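Local coordinates for protein acyl-CoA thioesterase II TesB2 (Mycobacterium marinum, PDB 3U0A) that probably hydrolyses fatty acyl-CoA thioesters to free fatty acid and coenzyme A, as a member of the C/M/P thioester hydrolase family with two hotdog-type domains, at residues M123-P129 / Q172-F176; L201-A205 / A251-G255. All coordinates share one frame. Residue numbers count along the deposited sequence, not the author numbering.

Contact 1: residues M123-P129 / Q172-F176; sequences MPAAPPP and QQVWF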
ATOM      1  N   MET A 123      11.858  -7.197  15.985  1.00 43.50           N
ATOM      2  CA  MET A 123      11.764  -5.849  16.431  1.00 43.69           C
ATOM      3  C   MET A 123      13.146  -5.179  16.386  1.00 44.01           C
ATOM      4  O   MET A 123      14.094  -5.723  16.910  1.00 44.45           O
ATOM      5  CB  MET A 123      11.248  -5.814  17.865  1.00 44.30           C
ATOM      6  CG  MET A 123      10.711  -4.444  18.221  1.00 44.43           C
ATOM      7  SD  MET A 123      10.248  -4.394  19.928  1.00 45.30           S
ATOM      8  CE  MET A 123       9.759  -2.684  20.193  1.00 45.49           C
ATOM      9  N   PRO A 124      13.247  -3.983  15.786  1.00 43.87           N
ATOM     10  CA  PRO A 124      14.503  -3.259  15.799  1.00 44.32           C
ATOM     11  C   PRO A 124      14.895  -2.838  17.210  1.00 45.14           C
ATOM     12  O   PRO A 124      14.031  -2.694  18.095  1.00 45.35           O
ATOM     13  CB  PRO A 124      14.227  -2.022  14.946  1.00 44.10           C
ATOM     14  CG  PRO A 124      12.790  -1.792  15.143  1.00 43.80           C
ATOM     15  CD  PRO A 124      12.170  -3.169  15.215  1.00 43.45           C
ATOM     16  N   ALA A 125      16.206  -2.697  17.404  1.00 45.67           N
ATOM     17  CA  ALA A 125      16.734  -2.158  18.626  1.00 46.56           C
ATOM     18  C   ALA A 125      16.224  -0.735  18.767  1.00 46.79           C
ATOM     19  O   ALA A 125      16.519   0.135  17.936  1.00 46.71           O
ATOM     20  CB  ALA A 125      18.264  -2.177  18.610  1.00 47.08           C
ATOM     21  N   ALA A 126      15.394  -0.528  19.775  1.00 47.11           N
ATOM     22  CA  ALA A 126      14.982   0.802  20.182  1.00 47.55           C
ATOM     23  C   ALA A 126      15.216   0.874  21.693  1.00 48.55           C
ATOM     24  O   ALA A 126      15.397  -0.169  22.363  1.00 48.75           O
ATOM     25  CB  ALA A 126      13.528   1.072  19.829  1.00 46.96           C
ATOM     26  N   PRO A 127      15.312   2.096  22.219  1.00 42.71           N
ATOM     27  CA  PRO A 127      15.440   2.195  23.649  1.00 43.16           C
ATOM     28  C   PRO A 127      14.043   2.110  24.233  1.00 43.05           C
ATOM     29  O   PRO A 127      13.080   2.409  23.523  1.00 42.31           O
ATOM     30  CB  PRO A 127      16.068   3.571  23.860  1.00 43.00           C
ATOM     31  CG  PRO A 127      15.740   4.333  22.640  1.00 42.26           C
ATOM     32  CD  PRO A 127      15.645   3.351  21.528  1.00 42.18           C
ATOM     33  N   PRO A 128      13.917   1.681  25.504  1.00 44.04           N
ATOM     34  CA  PRO A 128      12.578   1.638  26.048  1.00 44.21           C
ATOM     35  C   PRO A 128      11.946   3.033  26.110  1.00 43.56           C
ATOM     36  O   PRO A 128      12.660   4.034  26.117  1.00 43.47           O
ATOM     37  CB  PRO A 128      12.784   1.058  27.451  1.00 45.87           C
ATOM     38  CG  PRO A 128      13.999   0.227  27.336  1.00 46.58           C
ATOM     39  CD  PRO A 128      14.867   0.894  26.305  1.00 45.39           C
ATOM     40  N   PRO A 129      10.610   3.104  26.132  1.00 43.43           N
ATOM     41  CA  PRO A 129       9.972   4.430  26.202  1.00 43.24           C
ATOM     42  C   PRO A 129      10.205   5.148  27.528  1.00 44.64           C
ATOM     43  O   PRO A 129      10.254   6.369  27.574  1.00 44.97           O
ATOM     44  CB  PRO A 129       8.482   4.104  26.047  1.00 43.14           C
ATOM     45  CG  PRO A 129       8.348   2.679  26.500  1.00 43.94           C
ATOM     46  CD  PRO A 129       9.633   2.000  26.128  1.00 43.85           C
ATOM     47  N   GLN A 172      12.686   7.357  11.295  1.00 41.97           N
ATOM     48  CA  GLN A 172      12.211   7.913  12.533  1.00 42.25           C
ATOM     49  C   GLN A 172      11.517   6.843  13.360  1.00 41.99           C
ATOM     50  O   GLN A 172      10.814   6.009  12.818  1.00 41.43           O
ATOM     51  CB  GLN A 172      11.294   9.078  12.250  1.00 42.16           C
ATOM     52  CG  GLN A 172      10.485   9.494  13.447  1.00 42.37           C
ATOM     53  CD  GLN A 172       9.886  10.867  13.288  1.00 42.67           C
ATOM     54  OE1 GLN A 172      10.460  11.822  13.794  1.00 43.45           O
ATOM     55  NE2 GLN A 172       8.748  10.987  12.574  1.00 42.19           N
ATOM     56  N   GLN A 173      11.750   6.867  14.670  1.00 42.50           N
ATOM     57  CA  GLN A 173      11.094   5.952  15.594  1.00 42.38           C
ATOM     58  C   GLN A 173      10.323   6.697  16.660  1.00 42.60           C
ATOM     59  O   GLN A 173      10.873   7.586  17.319  1.00 43.29           O
ATOM     60  CB  GLN A 173      12.113   4.990  16.199  1.00 42.88           C
ATOM     61  CG  GLN A 173      12.420   3.854  15.239  1.00 42.59           C
ATOM     62  CD  GLN A 173      13.696   3.119  15.560  1.00 43.29           C
ATOM     63  OE1 GLN A 173      14.446   3.516  16.461  1.00 44.01           O
ATOM     64  NE2 GLN A 173      13.952   2.032  14.837  1.00 43.20           N
ATOM     65  N   VAL A 174       9.046   6.329  16.809  1.00 42.13           N
ATOM     66  CA  VAL A 174       8.154   6.918  17.805  1.00 42.34           C
ATOM     67  C   VAL A 174       7.419   5.861  18.622  1.00 42.19           C
ATOM     68  O   VAL A 174       6.846   4.927  18.064  1.00 41.67           O
ATOM     69  CB  VAL A 174       7.094   7.824  17.147  1.00 42.04           C
ATOM     70  CG1 VAL A 174       6.407   8.655  18.213  1.00 42.51           C
ATOM     71  CG2 VAL A 174       7.735   8.733  16.113  1.00 42.14           C
ATOM     72  N   TRP A 175       7.418   6.018  19.940  1.00 42.75           N
ATOM     73  CA  TRP A 175       6.574   5.193  20.800  1.00 42.69           C
ATOM     74  C   TRP A 175       5.312   5.923  21.115  1.00 42.62           C
ATOM     75  O   TRP A 175       5.327   7.092  21.434  1.00 43.06           O
ATOM     76  CB  TRP A 175       7.251   4.914  22.113  1.00 43.44           C
ATOM     77  CG  TRP A 175       8.379   3.946  22.089  1.00 43.70           C
ATOM     78  CD1 TRP A 175       9.721   4.228  22.001  1.00 44.23           C
ATOM     79  CD2 TRP A 175       8.298   2.497  22.223  1.00 43.64           C
ATOM     80  NE1 TRP A 175      10.457   3.083  22.042  1.00 44.48           N
ATOM     81  CE2 TRP A 175       9.662   2.009  22.176  1.00 44.17           C
ATOM     82  CE3 TRP A 175       7.268   1.597  22.381  1.00 43.34           C
ATOM     83  CZ2 TRP A 175       9.965   0.669  22.280  1.00 44.41           C
ATOM     84  CZ3 TRP A 175       7.568   0.242  22.454  1.00 43.56           C
ATOM     85  CH2 TRP A 175       8.892  -0.213  22.409  1.00 44.10           C
ATOM     86  N   PHE A 176       4.201   5.223  21.070  1.00 42.20           N
ATOM     87  CA  PHE A 176       2.924   5.845  21.379  1.00 42.21           C
ATOM     88  C   PHE A 176       2.031   4.908  22.148  1.00 42.18           C
ATOM     89  O   PHE A 176       2.143   3.689  22.044  1.00 41.98           O
ATOM     90  CB  PHE A 176       2.206   6.413  20.120  1.00 41.75           C
ATOM     91  CG  PHE A 176       1.805   5.374  19.076  1.00 41.12           C
ATOM     92  CD1 PHE A 176       0.473   4.949  18.934  1.00 40.90           C
ATOM     93  CD2 PHE A 176       2.748   4.848  18.170  1.00 40.86           C
ATOM     94  CE1 PHE A 176       0.106   4.024  17.942  1.00 40.47           C
ATOM     95  CE2 PHE A 176       2.375   3.899  17.194  1.00 40.42           C
ATOM     96  CZ  PHE A 176       1.052   3.501  17.080  1.00 40.25           C
TER

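Contact 2: residues L201-A205 / A251-G255; sequences LLGSA and ALTHG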
ATOM      1  N   LEU A 201       2.974   9.392  10.525  1.00 40.30           N
ATOM      2  CA  LEU A 201       3.948   8.808   9.580  1.00 40.02           C
ATOM      3  C   LEU A 201       4.578   9.782   8.606  1.00 40.27           C
ATOM      4  O   LEU A 201       5.758   9.744   8.447  1.00 40.34           O
ATOM      5  CB  LEU A 201       3.369   7.646   8.787  1.00 39.60           C
ATOM      6  CG  LEU A 201       4.325   6.858   7.894  1.00 39.40           C
ATOM      7  CD1 LEU A 201       5.478   6.242   8.670  1.00 39.46           C
ATOM      8  CD2 LEU A 201       3.519   5.766   7.213  1.00 39.16           C
ATOM      9  N   LEU A 202       3.811  10.651   7.981  1.00 40.50           N
ATOM     10  CA  LEU A 202       4.340  11.493   6.912  1.00 40.78           C
ATOM     11  C   LEU A 202       5.415  12.474   7.403  1.00 41.34           C
ATOM     12  O   LEU A 202       6.229  12.976   6.599  1.00 41.58           O
ATOM     13  CB  LEU A 202       3.212  12.233   6.163  1.00 41.06           C
ATOM     14  CG  LEU A 202       2.551  11.427   5.025  1.00 40.69           C
ATOM     15  CD1 LEU A 202       1.319  12.144   4.441  1.00 41.11           C
ATOM     16  CD2 LEU A 202       3.567  11.106   3.933  1.00 40.52           C
ATOM     17  N   GLY A 203       5.416  12.733   8.715  1.00 41.64           N
ATOM     18  CA  GLY A 203       6.508  13.471   9.385  1.00 42.27           C
ATOM     19  C   GLY A 203       7.894  12.883   9.094  1.00 42.11           C
ATOM     20  O   GLY A 203       8.876  13.608   9.017  1.00 42.68           O
ATOM     21  N   SER A 204       7.977  11.571   8.910  1.00 41.46           N
ATOM     22  CA  SER A 204       9.270  10.904   8.669  1.00 41.41           C
ATOM     23  C   SER A 204       9.951  11.360   7.356  1.00 41.54           C
ATOM     24  O   SER A 204      11.187  11.248   7.223  1.00 41.79           O
ATOM     25  CB  SER A 204       9.125   9.373   8.682  1.00 40.82           C
ATOM     26  OG  SER A 204       8.382   8.895   7.568  1.00 40.36           O
ATOM     27  N   ALA A 205       9.145  11.858   6.411  1.00 41.45           N
ATOM     28  CA  ALA A 205       9.654  12.444   5.188  1.00 41.67           C
ATOM     29  C   ALA A 205      10.468  13.724   5.467  1.00 42.52           C
ATOM     30  O   ALA A 205      11.366  14.030   4.682  1.00 42.80           O
ATOM     31  CB  ALA A 205       8.526  12.729   4.200  1.00 41.53           C
ATOM     32  N   ALA A 251       6.445  12.605  -1.344  1.00 43.14           N
ATOM     33  CA  ALA A 251       7.315  11.870  -0.463  1.00 43.23           C
ATOM     34  C   ALA A 251       6.595  10.585  -0.152  1.00 42.82           C
ATOM     35  O   ALA A 251       5.411  10.589   0.088  1.00 42.43           O
ATOM     36  CB  ALA A 251       7.594  12.650   0.812  1.00 43.29           C
ATOM     37  N   LEU A 252       7.313   9.481  -0.159  1.00 42.97           N
ATOM     38  CA  LEU A 252       6.766   8.235   0.238  1.00 42.69           C
ATOM     39  C   LEU A 252       7.301   7.914   1.598  1.00 42.81           C
ATOM     40  O   LEU A 252       8.468   8.167   1.896  1.00 43.23           O
ATOM     41  CB  LEU A 252       7.179   7.152  -0.730  1.00 42.82           C
ATOM     42  CG  LEU A 252       6.466   5.820  -0.581  1.00 42.55           C
ATOM     43  CD1 LEU A 252       4.961   6.016  -0.776  1.00 42.10           C
ATOM     44  CD2 LEU A 252       7.064   4.832  -1.566  1.00 42.76           C
ATOM     45  N   THR A 253       6.425   7.355   2.426  1.00 42.50           N
ATOM     46  CA  THR A 253       6.785   6.893   3.753  1.00 42.63           C
ATOM     47  C   THR A 253       6.194   5.501   4.026  1.00 42.51           C
ATOM     48  O   THR A 253       5.347   4.978   3.302  1.00 42.26           O
ATOM     49  CB  THR A 253       6.383   7.931   4.826  1.00 42.48           C
ATOM     50  OG1 THR A 253       4.953   8.050   4.912  1.00 42.06           O
ATOM     51  CG2 THR A 253       7.010   9.304   4.494  1.00 42.67           C
ATOM     52  N   HIS A 254       6.699   4.900   5.085  1.00 42.77           N
ATOM     53  CA  HIS A 254       6.546   3.473   5.318  1.00 42.89           C
ATOM     54  C   HIS A 254       6.818   3.166   6.746  1.00 43.15           C
ATOM     55  O   HIS A 254       7.815   3.669   7.310  1.00 43.48           O
ATOM     56  CB  HIS A 254       7.557   2.709   4.481  1.00 43.25           C
ATOM     57  CG  HIS A 254       7.623   1.248   4.818  1.00 43.51           C
ATOM     58  ND1 HIS A 254       6.680   0.383   4.433  1.00 43.28           N
ATOM     59  CD2 HIS A 254       8.548   0.518   5.580  1.00 44.07           C
ATOM     60  CE1 HIS A 254       6.988  -0.851   4.893  1.00 43.67           C
ATOM     61  NE2 HIS A 254       8.129  -0.761   5.598  1.00 44.16           N
ATOM     62  N   GLY A 255       6.000   2.307   7.350  1.00 43.09           N
ATOM     63  CA  GLY A 255       6.341   1.855   8.673  1.00 43.46           C
ATOM     64  C   GLY A 255       5.765   0.550   9.132  1.00 43.63           C
ATOM     65  O   GLY A 255       4.844   0.035   8.516  1.00 43.38           O
TER

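Contact 1: residues M123-P129 / Q172-F176
The proline-rich loop 123-129 folds over one side of strand 171-178 in the second hotdog domain. Most of the contact is apolar and centres on W175. P129 lies over one face of the indole. Its CD is 4.0 Å from the centroid of the six-membered ring of W175, a CH-pi contact. M123 has an extended side chain, and its CE comes to 3.4 Å from W175 CH2. The A126 methyl adds a looser contact, with CB 4.3 Å from W175 CZ2. W175 and M123 both also touch L238 of the neighbouring strand 237-247.

There is one hydrogen bond across the segments, and it is weak. W175 NE1 donates to the backbone P127 O at 3.1 Å, with an N-H...O angle of 131°.

Q173 meets the loop by van der Waals contact, with P124 CG 4.0 Å from Q173 NE2. The polar end of Q173 is turned to another use: NE2 is hydrogen-bonded to D240.

The loop has other partners too, among them R155, which bonds P129 O. No backbone hydrogen bond joins it to 172-176. Between these two segments the contact is mostly the apolar surface of W175, while the weak bond to P127 O gives the indole nitrogen a polar partner.

Contact 2: residues L201-A205 / A251-G255
In a hotdog fold an antiparallel sheet wraps around a long helix. Here the helix is 186-200, and the 3-10 turn that follows it, 202-205, packs on strand 250-259. No hydrogen bond crosses between the two segments.

A251 starts the contact. A251 CB meets A205 CB at 3.5 Å, so two small methyls let the turn come close to the sheet. The backbone A251 O is 4.3 Å from L202 CD2. L252 points its CA-to-CB bond away from the turn, and its side chain packs on W226 of the second subunit.

T253 is the centre of the contact. T253 CG2 is 3.4 Å from S204 OG and 3.8 Å from A205 CB. T253 OG1 is 3.3 Å from L201 CG and 3.5 Å from L202 CD2, but its hydrogen bond is to the backbone O of Q270 on strand 264-275.

The CA-to-CB bond of H254 also points away from the turn. Its ring meets H254 of the second subunit, and its side chain lies about 3 Å from a bound sulfate, probably from the crystallisation liquor. H254 O is 3.7 Å from L201 CD1. The backbone G255 N is 4.2 Å from L201 CD1, and a CB here would crowd that methyl.

The turn is braced from within: S204 OG donates to L201 O at 2.9 Å, and S204 N donates to the same oxygen, also at 2.9 Å.

Both contacts reach the same antiparallel sheet through strands of the second hotdog domain; 123-129 is a loop that packs on it. Strand 237-247 runs between strands 171-178 and 250-259 and pairs with both. The centres of the contacts are about 16 Å apart. Contact 1 is more peripheral, its centre about 18 Å from the centre of the chain, against about 11 Å for contact 2. The nearest link between them is from the start of segment 172-176: Q172 NE2 is 3.8 Å from S204 N and 4.1 Å from G203 C. This is packing; Q172 NE2 is hydrogen-bonded to Q241. Contact 2 also reaches the subunit interface and the sulfate through H254, whereas no other chain of the assembly touches contact 1.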